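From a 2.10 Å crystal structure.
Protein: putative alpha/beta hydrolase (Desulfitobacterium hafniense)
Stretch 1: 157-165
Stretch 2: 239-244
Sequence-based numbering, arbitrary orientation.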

ATOM      1  N   ASN A 157     -15.873   7.878  -6.043  1.00 33.03           N
ATOM      2  CA  ASN A 157     -15.349   7.760  -4.696  1.00 32.58           C
ATOM      3  C   ASN A 157     -13.810   7.745  -4.611  1.00 30.56           C
ATOM      4  O   ASN A 157     -13.217   8.370  -3.696  1.00 28.10           O
ATOM      5  CB  ASN A 157     -15.927   6.537  -4.003  1.00 32.49           C
ATOM      6  CG  ASN A 157     -17.430   6.648  -3.808  1.00 37.25           C
ATOM      7  OD1 ASN A 157     -18.006   7.758  -3.768  1.00 41.05           O
ATOM      8  ND2 ASN A 157     -18.082   5.516  -3.745  1.00 36.43           N
HETATM    9  N   MSE A 158     -13.182   7.040  -5.552  1.00 28.30           N
HETATM   10  CA  MSE A 158     -11.728   7.001  -5.607  1.00 28.50           C
HETATM   11  C   MSE A 158     -11.139   8.294  -6.175  1.00 28.48           C
HETATM   12  O   MSE A 158      -9.926   8.463  -6.157  1.00 27.19           O
HETATM   13  CB  MSE A 158     -11.279   5.807  -6.419  1.00 28.71           C
HETATM   14  CG  MSE A 158     -11.691   4.489  -5.788  1.00 30.68           C
HETATM   15 SE   MSE A 158     -10.921   3.041  -6.916  0.84 32.55          SE
HETATM   16  CE  MSE A 158      -9.229   2.893  -5.986  1.00 34.93           C
ATOM     17  N   GLY A 159     -11.958   9.216  -6.702  1.00 29.47           N
ATOM     18  CA  GLY A 159     -11.460  10.592  -7.026  1.00 30.71           C
ATOM     19  C   GLY A 159     -11.209  10.798  -8.499  1.00 31.90           C
ATOM     20  O   GLY A 159     -10.415  11.669  -8.903  1.00 31.68           O
ATOM     21  N   PHE A 160     -11.963  10.060  -9.306  1.00 31.96           N
ATOM     22  CA  PHE A 160     -11.780  10.067 -10.745  1.00 34.32           C
ATOM     23  C   PHE A 160     -13.028  10.419 -11.519  1.00 35.41           C
ATOM     24  O   PHE A 160     -13.269   9.889 -12.610  1.00 36.43           O
ATOM     25  CB  PHE A 160     -11.247   8.694 -11.191  1.00 33.47           C
ATOM     26  CG  PHE A 160      -9.930   8.348 -10.593  1.00 33.16           C
ATOM     27  CD1 PHE A 160      -8.790   9.098 -10.901  1.00 34.62           C
ATOM     28  CD2 PHE A 160      -9.804   7.255  -9.720  1.00 32.89           C
ATOM     29  CE1 PHE A 160      -7.551   8.776 -10.348  1.00 33.49           C
ATOM     30  CE2 PHE A 160      -8.580   6.938  -9.163  1.00 31.89           C
ATOM     31  CZ  PHE A 160      -7.447   7.709  -9.471  1.00 32.44           C
ATOM     32  N   ALA A 161     -13.837  11.306 -10.954  1.00 37.60           N
ATOM     33  CA  ALA A 161     -14.991  11.890 -11.683  1.00 40.46           C
ATOM     34  C   ALA A 161     -14.582  12.565 -13.014  1.00 41.08           C
ATOM     35  O   ALA A 161     -15.385  12.664 -13.911  1.00 41.32           O
ATOM     36  CB  ALA A 161     -15.723  12.895 -10.816  1.00 41.94           C
ATOM     37  N   ALA A 162     -13.337  12.982 -13.153  1.00 41.56           N
ATOM     38  CA  ALA A 162     -12.874  13.532 -14.439  1.00 45.16           C
ATOM     39  C   ALA A 162     -12.631  12.443 -15.498  1.00 46.17           C
ATOM     40  O   ALA A 162     -12.209  12.746 -16.626  1.00 48.65           O
ATOM     41  CB  ALA A 162     -11.614  14.365 -14.255  1.00 45.11           C
ATOM     42  N   ASN A 163     -12.874  11.184 -15.161  1.00 44.11           N
ATOM     43  CA  ASN A 163     -12.580  10.121 -16.097  1.00 44.20           C
ATOM     44  C   ASN A 163     -11.118   9.970 -16.400  1.00 42.11           C
ATOM     45  O   ASN A 163     -10.738   9.486 -17.446  1.00 42.65           O
ATOM     46  CB  ASN A 163     -13.352  10.338 -17.413  1.00 47.36           C
ATOM     47  CG  ASN A 163     -14.435   9.346 -17.597  1.00 47.59           C
ATOM     48  OD1 ASN A 163     -14.941   8.779 -16.624  1.00 46.11           O
ATOM     49  ND2 ASN A 163     -14.789   9.098 -18.845  1.00 51.88           N
ATOM     50  N   ASN A 164     -10.292  10.358 -15.458  1.00 40.86           N
ATOM     51  CA  ASN A 164      -8.876  10.133 -15.583  1.00 39.56           C
ATOM     52  C   ASN A 164      -8.437   8.803 -14.935  1.00 37.39           C
ATOM     53  O   ASN A 164      -7.251   8.545 -14.812  1.00 36.19           O
ATOM     54  CB  ASN A 164      -8.133  11.343 -14.977  1.00 41.39           C
ATOM     55  CG  ASN A 164      -8.531  11.625 -13.524  1.00 41.13           C
ATOM     56  OD1 ASN A 164      -9.688  11.402 -13.114  1.00 39.82           O
ATOM     57  ND2 ASN A 164      -7.560  12.090 -12.727  1.00 40.69           N
ATOM     58  N   ASP A 165      -9.389   7.946 -14.535  1.00 36.36           N
ATOM     59  CA  ASP A 165      -9.055   6.677 -13.820  1.00 34.17           C
ATOM     60  C   ASP A 165      -8.214   5.705 -14.643  1.00 33.36           C
ATOM     61  O   ASP A 165      -7.298   5.078 -14.126  1.00 29.60           O
ATOM     62  CB  ASP A 165     -10.333   5.988 -13.325  1.00 33.98           C
ATOM     63  CG  ASP A 165     -11.391   5.870 -14.407  1.00 35.37           C
ATOM     64  OD1 ASP A 165     -11.686   6.843 -15.148  1.00 38.20           O
ATOM     65  OD2 ASP A 165     -11.920   4.771 -14.530  1.00 35.86           O
ATOM     66  N   ARG A 239      -6.036  15.272  -6.476  1.00 34.39           N
ATOM     67  CA  ARG A 239      -5.443  13.955  -6.682  1.00 32.75           C
ATOM     68  C   ARG A 239      -6.396  12.868  -6.146  1.00 31.62           C
ATOM     69  O   ARG A 239      -7.030  13.034  -5.106  1.00 30.68           O
ATOM     70  CB  ARG A 239      -4.041  13.862  -6.059  1.00 31.80           C
ATOM     71  CG  ARG A 239      -2.979  14.820  -6.642  1.00 33.07           C
ATOM     72  CD  ARG A 239      -2.725  14.496  -8.110  1.00 34.08           C
ATOM     73  NE  ARG A 239      -1.721  15.368  -8.710  1.00 35.25           N
ATOM     74  CZ  ARG A 239      -1.989  16.499  -9.350  1.00 37.63           C
ATOM     75  NH1 ARG A 239      -3.241  16.929  -9.531  1.00 38.78           N
ATOM     76  NH2 ARG A 239      -0.989  17.203  -9.848  1.00 38.35           N
ATOM     77  N   GLY A 240      -6.532  11.787  -6.917  1.00 30.59           N
ATOM     78  CA  GLY A 240      -7.296  10.628  -6.471  1.00 29.52           C
ATOM     79  C   GLY A 240      -6.461   9.482  -5.928  1.00 27.02           C
ATOM     80  O   GLY A 240      -5.267   9.601  -5.686  1.00 25.43           O
ATOM     81  N   HIS A 241      -7.111   8.349  -5.743  1.00 26.61           N
ATOM     82  CA  HIS A 241      -6.483   7.180  -5.137  1.00 26.52           C
ATOM     83  C   HIS A 241      -5.259   6.770  -5.921  1.00 24.85           C
ATOM     84  O   HIS A 241      -5.338   6.481  -7.108  1.00 24.04           O
ATOM     85  CB  HIS A 241      -7.482   6.022  -5.135  1.00 29.30           C
ATOM     86  CG  HIS A 241      -7.029   4.804  -4.393  1.00 30.28           C
ATOM     87  ND1 HIS A 241      -7.148   4.679  -3.033  1.00 31.05           N
ATOM     88  CD2 HIS A 241      -6.517   3.631  -4.834  1.00 32.17           C
ATOM     89  CE1 HIS A 241      -6.739   3.479  -2.658  1.00 32.11           C
ATOM     90  NE2 HIS A 241      -6.347   2.827  -3.735  1.00 32.95           N
ATOM     91  N   ALA A 242      -4.114   6.800  -5.255  1.00 24.41           N
ATOM     92  CA  ALA A 242      -2.826   6.437  -5.868  1.00 24.46           C
ATOM     93  C   ALA A 242      -2.369   7.319  -7.047  1.00 25.64           C
ATOM     94  O   ALA A 242      -1.457   6.924  -7.755  1.00 25.87           O
ATOM     95  CB  ALA A 242      -2.879   4.962  -6.297  1.00 24.50           C
ATOM     96  N   GLU A 243      -2.990   8.497  -7.268  1.00 26.80           N
ATOM     97  CA  GLU A 243      -2.609   9.398  -8.384  1.00 28.71           C
ATOM     98  C   GLU A 243      -1.172  10.004  -8.209  1.00 28.64           C
ATOM     99  O   GLU A 243      -0.376  10.082  -9.187  1.00 28.58           O
ATOM    100  CB  GLU A 243      -3.639  10.528  -8.544  1.00 30.85           C
ATOM    101  CG  GLU A 243      -3.413  11.357  -9.788  1.00 33.34           C
ATOM    102  CD  GLU A 243      -4.600  12.207 -10.212  1.00 36.45           C
ATOM    103  OE1 GLU A 243      -5.623  12.312  -9.457  1.00 36.34           O
ATOM    104  OE2 GLU A 243      -4.487  12.825 -11.332  1.00 40.06           O
ATOM    105  N   VAL A 244      -0.835  10.377  -6.985  1.00 27.47           N
ATOM    106  CA  VAL A 244       0.506  10.869  -6.707  1.00 28.86           C
ATOM    107  C   VAL A 244       1.538   9.787  -7.003  1.00 28.67           C
ATOM    108  O   VAL A 244       2.601  10.054  -7.551  1.00 28.52           O
ATOM    109  CB  VAL A 244       0.669  11.314  -5.237  1.00 29.92           C
ATOM    110  CG1 VAL A 244       2.067  11.889  -5.030  1.00 31.38           C
ATOM    111  CG2 VAL A 244      -0.325  12.419  -4.869  1.00 30.98           C
TER
HETATM  112  O   HOH W   1      -8.094  12.925 -10.010  1.00 33.89           O
HETATM  113  O   HOH W   2      -4.677  12.530 -13.732  1.00 42.61           O

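Two chain segments distant in sequence, largely loop, meet in a compact, mostly buried contact, held by one direct backbone hydrogen bond, close packing around two glycines and a water-bridged polar margin. The backbones come nearest at the glycines, where the CA atoms of G159 and G240 lie 4.2 Å apart; those of M158 and H241 are 5.3 Å apart. The hydrogen bond runs from H241 N to M158 O, 2.8 Å long and nearly straight at 165°, and M158 O also lies 3.4 Å from G240 CA. Both glycines suit this closeness. G159 leaves the preceding helix through a Schellman motif with positive phi; a CB there would jam against the carbonyl of M158 and clash with G240 CA at 2.9 Å. A CB on G240 would fall 2.8 Å from M158 O, a clash, and would be tight against G159 O and F160 CE1.

Beside the backbone bond, the selenomethionine M158 and H241 pack their side chains together. The CA-to-CB bond of M158 points sideways, but its m, t, p rotamer brings the methyl end over one face of the imidazole, with M158 CE 3.0 Å from H241 CD2, a very short approach. M158 SE stands farther off, 5.3 Å from the H241 ring centroid and oblique to it. Both imidazole nitrogens are hydrogen-bonded elsewhere in the structure.

F160 also starts sideways, and its ring reaches the second stretch. H241 O sits at the ring edge, 3.4 Å from F160 CZ, where the slightly positive rim of C-H groups suits a carbonyl oxygen; G240 C lies 4.1 Å from the same CZ atom. A type I turn from F160 to N163, closed by N163 N to F160 O at 2.9 Å, then leads the chain to N164, which points toward the other stretch.

E243 organizes the polar side. Its extended side chain (chi1 and chi2 both t) reaches G240, where E243 OE1 accepts from G240 N (2.7 Å), while E243 N donates to G240 O (3.0 Å), so the two residues are tied together twice. Water 1 accepts from N164 ND2 (2.9 Å) and has E243 OE1 (2.6 Å) and G159 O (2.9 Å) within reach as acceptors. Water 2 accepts from N164 ND2 at 3.1 Å and donates to E243 OE2 at a short 2.4 Å. N164 ND2 thus donates to both waters, one beside each carboxylate oxygen of E243.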